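Side-chain contacts in Rev protein (Borrelia burgdorferi, PDB 5EQZ), which is of unknown function but belongs to the Borrelia REV family, a largely helical, plasmid-encoded group probably carried as lipoproteins: residues A25-N28 with D29-G32; E87-T90 with D91-Q94; K98-I101 with W102-K106. All coordinates share one frame; numbering follows the deposited sequence.

Interaction 1. Residues A25-N28 with D29-G32; sequences ALVN and DSSG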
loop_
_atom_site.group_PDB
_atom_site.type_symbol
_atom_site.label_atom_id
_atom_site.label_comp_id
_atom_site.label_asym_id
_atom_site.label_seq_id
_atom_site.Cartn_x
_atom_site.Cartn_y
_atom_site.Cartn_z
ATOM N N ALA A 25 10.960 0.465 -3.179
ATOM C CA ALA A 25 10.980 -0.350 -1.959
ATOM C C ALA A 25 9.601 -0.550 -1.343
ATOM O O ALA A 25 9.483 -1.301 -0.355
ATOM C CB ALA A 25 11.902 0.279 -0.910
ATOM N N LEU A 26 8.575 0.103 -1.882
ATOM C CA LEU A 26 7.205 -0.145 -1.449
ATOM C C LEU A 26 6.860 -1.615 -1.659
ATOM O O LEU A 26 7.220 -2.220 -2.677
ATOM C CB LEU A 26 6.236 0.737 -2.239
ATOM C CG LEU A 26 6.169 2.223 -1.886
ATOM C CD1 LEU A 26 5.388 2.998 -2.963
ATOM C CD2 LEU A 26 5.572 2.452 -0.513
ATOM N N VAL A 27 6.161 -2.204 -0.684
ATOM C CA VAL A 27 5.681 -3.570 -0.784
ATOM C C VAL A 27 4.241 -3.607 -0.295
ATOM O O VAL A 27 3.687 -2.599 0.147
ATOM C CB VAL A 27 6.572 -4.550 0.006
ATOM C CG1 VAL A 27 7.899 -4.737 -0.723
ATOM C CG2 VAL A 27 6.823 -4.031 1.421
ATOM N N ASN A 28 3.610 -4.785 -0.390
ATOM C CA ASN A 28 2.181 -4.856 -0.096
ATOM C C ASN A 28 1.869 -4.736 1.396
ATOM O O ASN A 28 0.707 -4.517 1.748
ATOM C CB ASN A 28 1.581 -6.153 -0.650
ATOM C CG ASN A 28 1.477 -6.148 -2.158
ATOM O OD1 ASN A 28 1.430 -5.089 -2.784
ATOM N ND2 ASN A 28 1.436 -7.338 -2.753
ATOM N N ASP A 29 2.846 -4.880 2.286
ATOM C CA ASP A 29 2.572 -4.574 3.686
ATOM C C ASP A 29 3.115 -3.206 4.104
ATOM O O ASP A 29 3.075 -2.869 5.285
ATOM C CB ASP A 29 3.062 -5.704 4.618
ATOM C CG ASP A 29 4.581 -5.795 4.751
ATOM O OD1 ASP A 29 5.343 -5.178 3.986
ATOM O OD2 ASP A 29 5.021 -6.510 5.667
ATOM N N SER A 30 3.563 -2.383 3.154
ATOM C CA SER A 30 3.868 -0.994 3.476
ATOM C C SER A 30 2.603 -0.251 3.867
ATOM O O SER A 30 1.552 -0.431 3.254
ATOM C CB SER A 30 4.514 -0.294 2.273
ATOM O OG SER A 30 5.717 -0.936 1.918
ATOM N N SER A 31 2.707 0.616 4.873
ATOM C CA SER A 31 1.521 1.316 5.354
ATOM C C SER A 31 0.940 2.222 4.271
ATOM O O SER A 31 1.648 2.712 3.382
ATOM C CB SER A 31 1.848 2.139 6.609
ATOM O OG SER A 31 2.499 3.360 6.284
ATOM N N GLY A 32 -0.377 2.426 4.340
ATOM C CA GLY A 32 -1.014 3.363 3.430
ATOM C C GLY A 32 -0.429 4.761 3.511
ATOM O O GLY A 32 -0.302 5.444 2.491
#
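The chain reverses in a type I beta turn from Val27 to Ser30, whose CA atoms lie 5.3 Å apart, with Asn28 and Asp29 at the corners. The turn is closed by the backbone bond from Ser30 N to Val27 O, 3.0 Å long. A second bond runs the other way and uses a side chain: Val27 N donates to Ser30 OG over 2.9 Å, and its N-H...O angle of 170° makes it nearly straight. Ser30 OG lies anti to its own carbonyl carbon (chi1 -60°), which swings the hydroxyl back across the mouth of the turn to meet that N-H. Val27 is therefore held through both its backbone N and its O by one residue. This pair of bonds sits between helix 10-24 and helix 32-48, a helix-helix connection closed by a type I turn and followed by an N-cap: Ser31 precedes the second helix, its OG accepting from Lys34 N. On the outer side of the turn, Val27 and Asp29 lie side by side and point the same way. The methyl CG2 of Val27, placed between that residue's backbone N and carbonyl carbon, is packed closely against two oxygens, Asp29 OD1 at 3.2 Å and Ser30 OG at 3.3 Å. On the buried side, Leu26 CD2 packs on Ser30 CB at 4.1 Å, and both side chains also rest on Phe35 of helix 32-48. From helix 55-88, Lys75 NZ donates to the carbonyl oxygens of Asn28 and Ser30, while Lys71 NZ donates to Leu26 O.

Interaction 2. Residues E87-T90 with D91-Q94; sequences ENIT and DKDQ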
loop_
_atom_site.group_PDB
_atom_site.type_symbol
_atom_site.label_atom_id
_atom_site.label_comp_id
_atom_site.label_asym_id
_atom_site.label_seq_id
_atom_site.Cartn_x
_atom_site.Cartn_y
_atom_site.Cartn_z
ATOM N N GLU A 87 -13.226 -12.698 4.320
ATOM C CA GLU A 87 -14.685 -12.783 4.321
ATOM C C GLU A 87 -15.176 -14.192 4.035
ATOM O O GLU A 87 -16.189 -14.623 4.599
ATOM C CB GLU A 87 -15.271 -11.817 3.294
ATOM C CG GLU A 87 -15.208 -10.365 3.698
ATOM C CD GLU A 87 -15.749 -9.458 2.622
ATOM O OE1 GLU A 87 -15.769 -9.879 1.443
ATOM O OE2 GLU A 87 -16.160 -8.328 2.959
ATOM N N ASN A 88 -14.479 -14.927 3.173
ATOM C CA ASN A 88 -14.949 -16.234 2.731
ATOM C C ASN A 88 -14.524 -17.389 3.631
ATOM O O ASN A 88 -14.912 -18.531 3.361
ATOM C CB ASN A 88 -14.481 -16.508 1.308
ATOM C CG ASN A 88 -15.191 -15.643 0.291
ATOM O OD1 ASN A 88 -14.901 -15.712 -0.898
ATOM N ND2 ASN A 88 -16.137 -14.840 0.748
ATOM N N ILE A 89 -13.733 -17.142 4.674
ATOM C CA ILE A 89 -13.439 -18.202 5.633
ATOM C C ILE A 89 -14.735 -18.623 6.315
ATOM O O ILE A 89 -15.536 -17.783 6.740
ATOM C CB ILE A 89 -12.383 -17.739 6.647
ATOM C CG1 ILE A 89 -11.036 -17.513 5.950
ATOM C CG2 ILE A 89 -12.260 -18.755 7.781
ATOM C CD1 ILE A 89 -9.999 -16.859 6.825
ATOM N N THR A 90 -14.952 -19.929 6.413
ATOM C CA THR A 90 -16.272 -20.459 6.788
ATOM C C THR A 90 -16.423 -20.698 8.289
ATOM O O THR A 90 -17.264 -20.076 8.945
ATOM C CB THR A 90 -16.538 -21.740 6.001
ATOM O OG1 THR A 90 -15.316 -22.481 5.887
ATOM C CG2 THR A 90 -17.044 -21.398 4.625
ATOM N N ASP A 91 -15.644 -21.629 8.835
ATOM C CA ASP A 91 -15.710 -21.941 10.263
ATOM C C ASP A 91 -14.731 -21.033 11.006
ATOM O O ASP A 91 -13.679 -21.451 11.481
ATOM C CB ASP A 91 -15.409 -23.413 10.499
ATOM C CG ASP A 91 -16.407 -24.335 9.817
ATOM O OD1 ASP A 91 -17.627 -24.071 9.902
ATOM O OD2 ASP A 91 -15.967 -25.324 9.192
ATOM N N LYS A 92 -15.108 -19.756 11.092
ATOM C CA LYS A 92 -14.161 -18.719 11.497
ATOM C C LYS A 92 -13.711 -18.863 12.945
ATOM O O LYS A 92 -12.677 -18.295 13.313
ATOM C CB LYS A 92 -14.768 -17.329 11.288
ATOM C CG LYS A 92 -14.953 -16.924 9.830
ATOM C CD LYS A 92 -15.391 -15.469 9.739
ATOM C CE LYS A 92 -15.304 -14.906 8.315
ATOM N NZ LYS A 92 -16.026 -15.724 7.310
ATOM N N ASP A 93 -14.440 -19.602 13.781
ATOM C CA ASP A 93 -13.992 -19.720 15.158
ATOM C C ASP A 93 -13.011 -20.862 15.371
ATOM O O ASP A 93 -12.465 -20.983 16.468
ATOM C CB ASP A 93 -15.178 -19.857 16.109
ATOM C CG ASP A 93 -16.096 -18.661 16.052
ATOM O OD1 ASP A 93 -17.189 -18.786 15.465
ATOM O OD2 ASP A 93 -15.696 -17.584 16.545
ATOM N N GLN A 94 -12.750 -21.680 14.356
ATOM C CA GLN A 94 -11.711 -22.692 14.489
ATOM C C GLN A 94 -10.346 -22.032 14.655
ATOM O O GLN A 94 -10.065 -20.981 14.062
ATOM C CB GLN A 94 -11.681 -23.614 13.270
ATOM C CG GLN A 94 -12.985 -24.363 13.004
ATOM C CD GLN A 94 -13.420 -25.227 14.181
ATOM O OE1 GLN A 94 -12.767 -26.211 14.505
ATOM N NE2 GLN A 94 -14.529 -24.868 14.817
#
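Lys92 CG packs against the methyl Ile89 CG2 at 3.8 Å, the two side chains crossing at a slant as the lysine runs back along the chain toward Glu87. This is the apolar part of the contact. Lys92 CG stands anti to its own carbonyl carbon (chi1 -69°), beside the backbone N, which starts the side chain in that direction. At its far end the modelled amine gives a hydrogen bond from Lys92 NZ to Glu87 O at 2.9 Å, but NZ is placed too close to Ile89 O, which leaves its position, and with it the bond to Glu87 O, doubtful. Among the backbone groups, Lys92 N donates to Thr90 O over 3.1 Å, a weak bond at an N-H...O angle of 127°, as expected where Asp91 is the centre of an inverse gamma turn. Asp91 O is satisfied twice, by Gln94 N at 3.0 Å and by the hydroxyl of Ser97 in helix 95-107. Further on, Asp93 OD2 accepts from Gly123 N, tying the loop to the start of helix 122-142. An inverse gamma turn centred on Asp91 thus overlaps a type I turn from Asp91 to Gln94, and Gln94 is the N-cap residue of helix 95-107; the two turns together make a compact connection between two helices of the bundle.

Interaction 3. Residues K98-I101 with W102-K106; sequences KRKI and WSEAK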
loop_
_atom_site.group_PDB
_atom_site.type_symbol
_atom_site.label_atom_id
_atom_site.label_comp_id
_atom_site.label_asym_id
_atom_site.label_seq_id
_atom_site.Cartn_x
_atom_site.Cartn_y
_atom_site.Cartn_z
ATOM N N LYS A 98 -8.822 -18.699 12.698
ATOM C CA LYS A 98 -8.363 -17.490 13.379
ATOM C C LYS A 98 -6.944 -17.117 12.970
ATOM O O LYS A 98 -6.657 -15.944 12.676
ATOM C CB LYS A 98 -8.444 -17.676 14.892
ATOM C CG LYS A 98 -9.844 -17.668 15.471
ATOM C CD LYS A 98 -9.718 -17.917 16.978
ATOM C CE LYS A 98 -11.038 -18.111 17.648
ATOM N NZ LYS A 98 -10.808 -18.431 19.088
ATOM N N ARG A 99 -6.035 -18.097 12.955
ATOM C CA ARG A 99 -4.670 -17.804 12.518
ATOM C C ARG A 99 -4.640 -17.363 11.062
ATOM O O ARG A 99 -3.827 -16.506 10.683
ATOM C CB ARG A 99 -3.758 -19.012 12.724
ATOM C CG ARG A 99 -3.641 -19.448 14.175
ATOM C CD ARG A 99 -2.545 -20.487 14.396
ATOM N NE ARG A 99 -2.998 -21.848 14.136
ATOM C CZ ARG A 99 -3.318 -22.710 15.097
ATOM N NH1 ARG A 99 -3.240 -22.348 16.372
ATOM N NH2 ARG A 99 -3.723 -23.933 14.792
ATOM N N LYS A 100 -5.547 -17.907 10.243
ATOM C CA LYS A 100 -5.630 -17.504 8.841
ATOM C C LYS A 100 -6.059 -16.044 8.704
ATOM O O LYS A 100 -5.460 -15.287 7.934
ATOM C CB LYS A 100 -6.603 -18.418 8.098
ATOM C CG LYS A 100 -6.559 -18.292 6.583
ATOM C CD LYS A 100 -5.157 -18.438 6.056
ATOM C CE LYS A 100 -5.165 -18.595 4.550
ATOM N NZ LYS A 100 -3.784 -18.489 4.003
ATOM N N ILE A 101 -7.084 -15.619 9.454
ATOM C CA ILE A 101 -7.496 -14.212 9.436
ATOM C C ILE A 101 -6.332 -13.325 9.852
ATOM O O ILE A 101 -6.030 -12.310 9.209
ATOM C CB ILE A 101 -8.709 -13.989 10.362
ATOM C CG1 ILE A 101 -9.912 -14.799 9.885
ATOM C CG2 ILE A 101 -9.045 -12.482 10.445
ATOM C CD1 ILE A 101 -11.033 -14.878 10.904
ATOM N N TRP A 102 -5.667 -13.699 10.942
ATOM C CA TRP A 102 -4.533 -12.933 11.441
ATOM C C TRP A 102 -3.432 -12.818 10.388
ATOM O O TRP A 102 -2.905 -11.725 10.134
ATOM C CB TRP A 102 -4.015 -13.591 12.718
ATOM C CG TRP A 102 -2.751 -13.014 13.207
ATOM C CD1 TRP A 102 -2.596 -11.890 13.970
ATOM C CD2 TRP A 102 -1.438 -13.529 12.972
ATOM N NE1 TRP A 102 -1.261 -11.677 14.227
ATOM C CE2 TRP A 102 -0.529 -12.668 13.624
ATOM C CE3 TRP A 102 -0.939 -14.634 12.269
ATOM C CZ2 TRP A 102 0.852 -12.879 13.591
ATOM C CZ3 TRP A 102 0.427 -14.841 12.240
ATOM C CH2 TRP A 102 1.307 -13.971 12.897
ATOM N N SER A 103 -3.078 -13.936 9.752
ATOM C CA SER A 103 -1.943 -13.921 8.832
ATOM C C SER A 103 -2.287 -13.206 7.528
ATOM O O SER A 103 -1.428 -12.529 6.946
ATOM C CB SER A 103 -1.468 -15.342 8.551
ATOM O OG SER A 103 -2.369 -16.008 7.692
ATOM N N GLU A 104 -3.531 -13.344 7.050
ATOM C CA GLU A 104 -3.944 -12.636 5.835
ATOM C C GLU A 104 -3.907 -11.130 6.046
ATOM O O GLU A 104 -3.481 -10.369 5.160
ATOM C CB GLU A 104 -5.350 -13.073 5.423
ATOM C CG GLU A 104 -5.442 -14.465 4.827
ATOM C CD GLU A 104 -4.814 -14.569 3.456
ATOM O OE1 GLU A 104 -4.159 -15.593 3.184
ATOM O OE2 GLU A 104 -4.964 -13.627 2.647
ATOM N N ALA A 105 -4.369 -10.676 7.207
ATOM C CA ALA A 105 -4.283 -9.255 7.511
ATOM C C ALA A 105 -2.832 -8.817 7.611
ATOM O O ALA A 105 -2.454 -7.768 7.069
ATOM C CB ALA A 105 -5.037 -8.948 8.806
ATOM N N LYS A 106 -2.001 -9.611 8.295
ATOM C CA LYS A 106 -0.604 -9.236 8.495
ATOM C C LYS A 106 0.119 -9.084 7.163
ATOM O O LYS A 106 0.936 -8.166 6.993
ATOM C CB LYS A 106 0.091 -10.272 9.382
ATOM C CG LYS A 106 1.567 -10.032 9.583
ATOM C CD LYS A 106 2.132 -10.876 10.726
ATOM C CE LYS A 106 3.661 -10.846 10.722
ATOM N NZ LYS A 106 4.259 -11.970 11.503
HETATM O O HOH W 1 -2.024 -16.394 5.122
#
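Lys100 and Glu104, one helical turn apart, form a salt bridge in which NZ lies 3.0 Å from OE1. The carboxylate receives the amine on the anti lone pair of OE1, the one directed away from its other oxygen. Lys100 leaves the backbone with CG anti to N (chi1 -168°). Both chains are bent at chi2 (52° in Lys100, -70° in Glu104), which brings their ends together, and the two side chains cross at an angle. Their aliphatic portions touch as well, Lys100 CE standing 4.1 Å from Glu104 CG. A water extends the pair to a third residue. It accepts from Lys100 NZ at 3.0 Å and is hydrogen-bonded to Ser103 OG at 2.6 Å, so the amine is bound by both a carboxylate and a water. Ser103 OG also lies 3.2 Å from Lys100 O. One residue back, Trp102 sets the edge of its ring toward Arg99 O, which lies in the ring plane with CE3 3.8 Å away; Trp102 CB lies 3.5 Å from Lys98 O and close to Arg99 O. Beneath these side chains, successive i to i+4 backbone bonds hold the spacing: Trp102 N to Lys98 O, Ser103 N to Arg99 O, Glu104 N to Lys100 O (2.9 Å) and Ala105 N to Ile101 O. Farther out, Glu104 touches Thr85 and Ile86 of helix 55-88, and Lys98 NZ is bonded to Leu115 O. The i to i+4 Lys-Glu bridge is a common feature of the solvent-facing side of alpha helices; the helical bundle is marked instead by buried Ile101, which packs on Ile86 of helix 55-88 and on Met126 and Ala130 of helix 122-142.

From the N terminus, interaction 1 comes first, closing the short turn between helix 10-24 and helix 32-48. The chain then runs through helices 32-48 and 55-88, and interaction 2 closes the connection from the latter into helix 95-107, along which interaction 3 lies. The three follow in series, with no nesting or crossing. Interactions 2 and 3 have centres about 11 Å apart and touch directly: Ile89 CD1 packs on Ile101 CG1 at 3.7 Å. Interaction 1, its centre about 17 Å from that of interaction 3, meets it where Asp29 CB approaches Lys106 O at 4.0 Å, bringing the first turn beside the later part of helix 95-107. Interactions 1 and 2 do not touch.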